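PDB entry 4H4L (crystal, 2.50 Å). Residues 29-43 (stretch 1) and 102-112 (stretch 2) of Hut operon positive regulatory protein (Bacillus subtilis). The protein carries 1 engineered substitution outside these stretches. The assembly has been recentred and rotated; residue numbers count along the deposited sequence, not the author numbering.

Stretch 1 (29-43) ELERDGWKVCLGKVG
Stretch 2 (102-112) LRFAVLRGNPY

Strands 36-43 and 102-109 pair antiparallel, their axes 158° apart and 4.7 Å at closest approach, and the polar contact is entirely backbone. The register sets K36 opposite R108, C38 opposite V106 and G40 opposite F104, hydrogen-bonded pairs with CA-CA distances of 5.2, 5.1 and 5.4 Å. The straightest bonds run from stretch 2: F104 N to G40 O (2.9 Å, 167°), V106 N to C38 O (2.8 Å, 160°) and R108 N to K36 O (3.1 Å, 155°); L102 N to V42 O spans 2.7 Å. K36 N returns a bond to R108 O (3.2 Å), whereas those from C38 N to V106 O (3.2 Å) and G40 N to F104 O (3.1 Å) are bent and weak. Between them lie the non-hydrogen-bonded pairs V37-L107 and L39-A105, CA-CA 4.9 and 4.6 Å, where CA-H groups approach carbonyls, as in L39 CA to F104 O (3.3 Å).

Extended backbones alternate the side chains between two faces. On the face of C38, V106 and F104, the phenyl ring (chi1 60°, p; chi2 94°) lies across G40, whose CA sits 3.8 Å from the centroid of the F104 ring in a CH-pi contact. Glycine makes this possible: an ideal CB would fall 2.3 Å from F104 CZ. C38 SG lies at the ring edge, 4.5 Å from F104 CE1.

On the other face, L107 (chi1 -102°) brings CD2 3.5 Å from V37 CG2 (chi1 p), while L39 (m, t) places CD2 3.6 Å from A105 CB. R103, fully extended, passes its CG 3.2 Å from G40 O.

Before the strand, a short turn containing D33 and G34 leads out of the helix that carries L30. There W35 (chi1 m, chi2 112°) receives L107 CD1 over one ring face and sets CZ3 3.4 Å from G109 CA, where a side chain would clash with the indole. P111 CB closes the edge, 4.1 Å from W35 CH2.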

# COMPACT_ATOMS: atom_id res chain seq x y z
N GLU A 29 -11.94 37.33 3.62
CA GLU A 29 -10.66 37.70 3.00
C GLU A 29 -10.31 36.84 1.76
O GLU A 29 -9.93 37.38 0.70
CB GLU A 29 -9.54 37.64 4.05
N LEU A 30 -10.41 35.52 1.92
CA LEU A 30 -10.09 34.55 0.86
C LEU A 30 -11.10 34.60 -0.27
O LEU A 30 -10.77 34.58 -1.47
CB LEU A 30 -10.13 33.14 1.46
CG LEU A 30 -8.92 32.63 2.22
CD1 LEU A 30 -9.37 31.61 3.26
CD2 LEU A 30 -7.98 32.01 1.21
N GLU A 31 -12.36 34.67 0.16
CA GLU A 31 -13.50 34.83 -0.70
C GLU A 31 -13.41 36.12 -1.53
O GLU A 31 -13.82 36.12 -2.68
CB GLU A 31 -14.76 34.83 0.15
CG GLU A 31 -15.82 33.87 -0.35
CD GLU A 31 -16.57 33.19 0.78
OE1 GLU A 31 -16.90 33.88 1.78
OE2 GLU A 31 -16.83 31.97 0.67
N ARG A 32 -12.88 37.20 -0.95
CA ARG A 32 -12.81 38.49 -1.67
C ARG A 32 -11.81 38.48 -2.85
O ARG A 32 -12.00 39.21 -3.84
CB ARG A 32 -12.57 39.68 -0.71
N ASP A 33 -10.76 37.65 -2.76
CA ASP A 33 -9.96 37.28 -3.93
C ASP A 33 -10.75 36.21 -4.68
O ASP A 33 -11.93 36.04 -4.43
CB ASP A 33 -8.59 36.73 -3.55
CG ASP A 33 -7.84 37.63 -2.57
OD1 ASP A 33 -8.46 38.06 -1.57
OD2 ASP A 33 -6.64 37.88 -2.80
N GLY A 34 -10.12 35.48 -5.58
CA GLY A 34 -10.85 34.51 -6.39
C GLY A 34 -11.26 33.18 -5.77
O GLY A 34 -11.66 32.28 -6.50
N TRP A 35 -11.18 33.04 -4.44
CA TRP A 35 -11.39 31.71 -3.81
C TRP A 35 -12.82 31.35 -3.44
O TRP A 35 -13.49 32.05 -2.67
CB TRP A 35 -10.49 31.49 -2.59
CG TRP A 35 -9.03 31.75 -2.83
CD1 TRP A 35 -8.25 32.79 -2.31
CD2 TRP A 35 -8.11 30.98 -3.69
NE1 TRP A 35 -6.95 32.71 -2.77
CE2 TRP A 35 -6.81 31.65 -3.61
CE3 TRP A 35 -8.24 29.85 -4.49
CZ2 TRP A 35 -5.70 31.19 -4.29
CZ3 TRP A 35 -7.11 29.40 -5.19
CH2 TRP A 35 -5.87 30.05 -5.09
N LYS A 36 -13.28 30.23 -3.98
CA LYS A 36 -14.38 29.50 -3.39
C LYS A 36 -13.82 28.72 -2.18
O LYS A 36 -12.80 28.04 -2.27
CB LYS A 36 -14.99 28.58 -4.44
CG LYS A 36 -16.48 28.80 -4.68
CD LYS A 36 -16.82 30.24 -5.01
CE LYS A 36 -18.18 30.34 -5.68
NZ LYS A 36 -19.30 29.83 -4.82
N VAL A 37 -14.45 28.83 -1.02
CA VAL A 37 -13.84 28.30 0.19
C VAL A 37 -14.84 27.83 1.20
O VAL A 37 -15.86 28.46 1.40
CB VAL A 37 -12.86 29.29 0.85
CG1 VAL A 37 -13.58 30.52 1.41
CG2 VAL A 37 -12.05 28.59 1.93
N CYS A 38 -14.50 26.75 1.88
CA CYS A 38 -15.45 25.97 2.62
C CYS A 38 -14.76 25.29 3.81
O CYS A 38 -13.64 24.80 3.70
CB CYS A 38 -16.06 24.95 1.65
SG CYS A 38 -16.75 23.49 2.39
N LEU A 39 -15.44 25.29 4.95
CA LEU A 39 -14.87 24.73 6.19
C LEU A 39 -15.87 23.80 6.82
O LEU A 39 -17.04 23.82 6.46
CB LEU A 39 -14.53 25.85 7.17
CG LEU A 39 -13.44 26.83 6.74
CD1 LEU A 39 -13.07 27.71 7.91
CD2 LEU A 39 -12.22 26.09 6.22
N GLY A 40 -15.42 23.00 7.78
CA GLY A 40 -16.31 22.07 8.47
C GLY A 40 -15.62 21.11 9.41
O GLY A 40 -14.40 21.13 9.51
N LYS A 41 -16.41 20.26 10.06
CA LYS A 41 -15.96 19.32 11.07
C LYS A 41 -16.66 17.96 11.03
O LYS A 41 -17.88 17.86 10.92
CB LYS A 41 -16.12 19.91 12.47
CG LYS A 41 -14.93 20.69 12.98
CD LYS A 41 -15.21 21.26 14.36
CE LYS A 41 -16.15 22.46 14.30
NZ LYS A 41 -15.58 23.61 13.54
N VAL A 42 -15.87 16.91 11.14
CA VAL A 42 -16.37 15.55 11.12
C VAL A 42 -15.46 14.70 12.02
O VAL A 42 -14.22 14.82 11.97
CB VAL A 42 -16.49 14.98 9.67
CG1 VAL A 42 -15.14 14.93 8.96
CG2 VAL A 42 -17.19 13.63 9.66
N GLY A 43 -16.09 13.93 12.90
CA GLY A 43 -15.38 12.89 13.66
C GLY A 43 -15.97 11.52 13.31
O GLY A 43 -17.19 11.31 13.45
N LEU A 102 -11.71 15.21 12.86
CA LEU A 102 -11.08 16.14 11.94
C LEU A 102 -11.76 17.50 11.91
O LEU A 102 -12.84 17.70 12.49
CB LEU A 102 -10.97 15.53 10.55
CG LEU A 102 -10.06 14.32 10.37
CD1 LEU A 102 -10.08 13.89 8.92
CD2 LEU A 102 -8.63 14.62 10.79
N ARG A 103 -11.07 18.44 11.30
CA ARG A 103 -11.66 19.65 10.77
C ARG A 103 -11.09 19.69 9.36
O ARG A 103 -9.96 19.27 9.18
CB ARG A 103 -11.23 20.88 11.56
CG ARG A 103 -11.83 22.19 11.04
CD ARG A 103 -11.41 23.44 11.82
NE ARG A 103 -11.87 24.68 11.17
CZ ARG A 103 -11.44 25.91 11.46
NH1 ARG A 103 -10.54 26.11 12.41
NH2 ARG A 103 -11.93 26.95 10.79
N PHE A 104 -11.86 20.19 8.40
CA PHE A 104 -11.45 20.28 7.00
C PHE A 104 -11.65 21.67 6.36
O PHE A 104 -12.64 22.37 6.63
CB PHE A 104 -12.14 19.20 6.14
CG PHE A 104 -13.65 19.29 6.15
CD1 PHE A 104 -14.33 20.01 5.15
CD2 PHE A 104 -14.40 18.64 7.14
CE1 PHE A 104 -15.72 20.10 5.17
CE2 PHE A 104 -15.80 18.72 7.16
CZ PHE A 104 -16.46 19.45 6.17
N ALA A 105 -10.70 22.03 5.51
CA ALA A 105 -10.81 23.20 4.69
C ALA A 105 -10.86 22.70 3.27
O ALA A 105 -10.16 21.72 2.97
CB ALA A 105 -9.59 24.06 4.88
N VAL A 106 -11.65 23.35 2.40
CA VAL A 106 -11.63 23.08 0.95
C VAL A 106 -11.49 24.35 0.12
O VAL A 106 -12.37 25.21 0.11
CB VAL A 106 -12.91 22.38 0.43
CG1 VAL A 106 -12.75 22.02 -1.04
CG2 VAL A 106 -13.24 21.15 1.26
N LEU A 107 -10.38 24.47 -0.61
CA LEU A 107 -10.13 25.62 -1.46
C LEU A 107 -10.23 25.29 -2.94
O LEU A 107 -9.77 24.23 -3.38
CB LEU A 107 -8.75 26.21 -1.18
CG LEU A 107 -8.66 27.48 -0.33
CD1 LEU A 107 -7.30 28.11 -0.56
CD2 LEU A 107 -9.73 28.48 -0.71
N ARG A 108 -10.82 26.21 -3.71
CA ARG A 108 -10.87 26.12 -5.17
C ARG A 108 -10.57 27.45 -5.90
O ARG A 108 -11.11 28.52 -5.57
CB ARG A 108 -12.20 25.55 -5.66
CG ARG A 108 -12.37 25.70 -7.17
CD ARG A 108 -13.80 25.44 -7.58
NE ARG A 108 -13.92 25.18 -9.01
CZ ARG A 108 -14.89 24.44 -9.54
NH1 ARG A 108 -15.83 23.90 -8.76
NH2 ARG A 108 -14.92 24.24 -10.86
N GLY A 109 -9.72 27.36 -6.92
CA GLY A 109 -9.29 28.52 -7.67
C GLY A 109 -7.99 28.19 -8.37
O GLY A 109 -7.43 27.10 -8.19
N ASN A 110 -7.50 29.12 -9.17
CA ASN A 110 -6.26 28.92 -9.90
C ASN A 110 -5.07 29.59 -9.21
O ASN A 110 -5.07 30.80 -9.03
CB ASN A 110 -6.40 29.42 -11.33
CG ASN A 110 -5.24 29.02 -12.19
OD1 ASN A 110 -4.16 28.75 -11.68
ND2 ASN A 110 -5.47 28.96 -13.49
N PRO A 111 -4.06 28.79 -8.80
CA PRO A 111 -2.83 29.32 -8.17
C PRO A 111 -1.56 29.34 -9.04
O PRO A 111 -0.46 29.58 -8.51
CB PRO A 111 -2.63 28.37 -6.98
CG PRO A 111 -3.28 27.08 -7.40
CD PRO A 111 -4.15 27.33 -8.62
N TYR A 112 -1.71 29.09 -10.35
CA TYR A 112 -0.59 29.08 -11.31
C TYR A 112 -0.49 30.39 -12.09
O TYR A 112 -1.39 31.23 -11.99
CB TYR A 112 -0.74 27.92 -12.29
CG TYR A 112 -0.67 26.57 -11.62
CD1 TYR A 112 -1.83 25.94 -11.17
CD2 TYR A 112 0.55 25.92 -11.44
CE1 TYR A 112 -1.77 24.70 -10.55
CE2 TYR A 112 0.62 24.69 -10.81
CZ TYR A 112 -0.55 24.08 -10.37
OH TYR A 112 -0.51 22.85 -9.76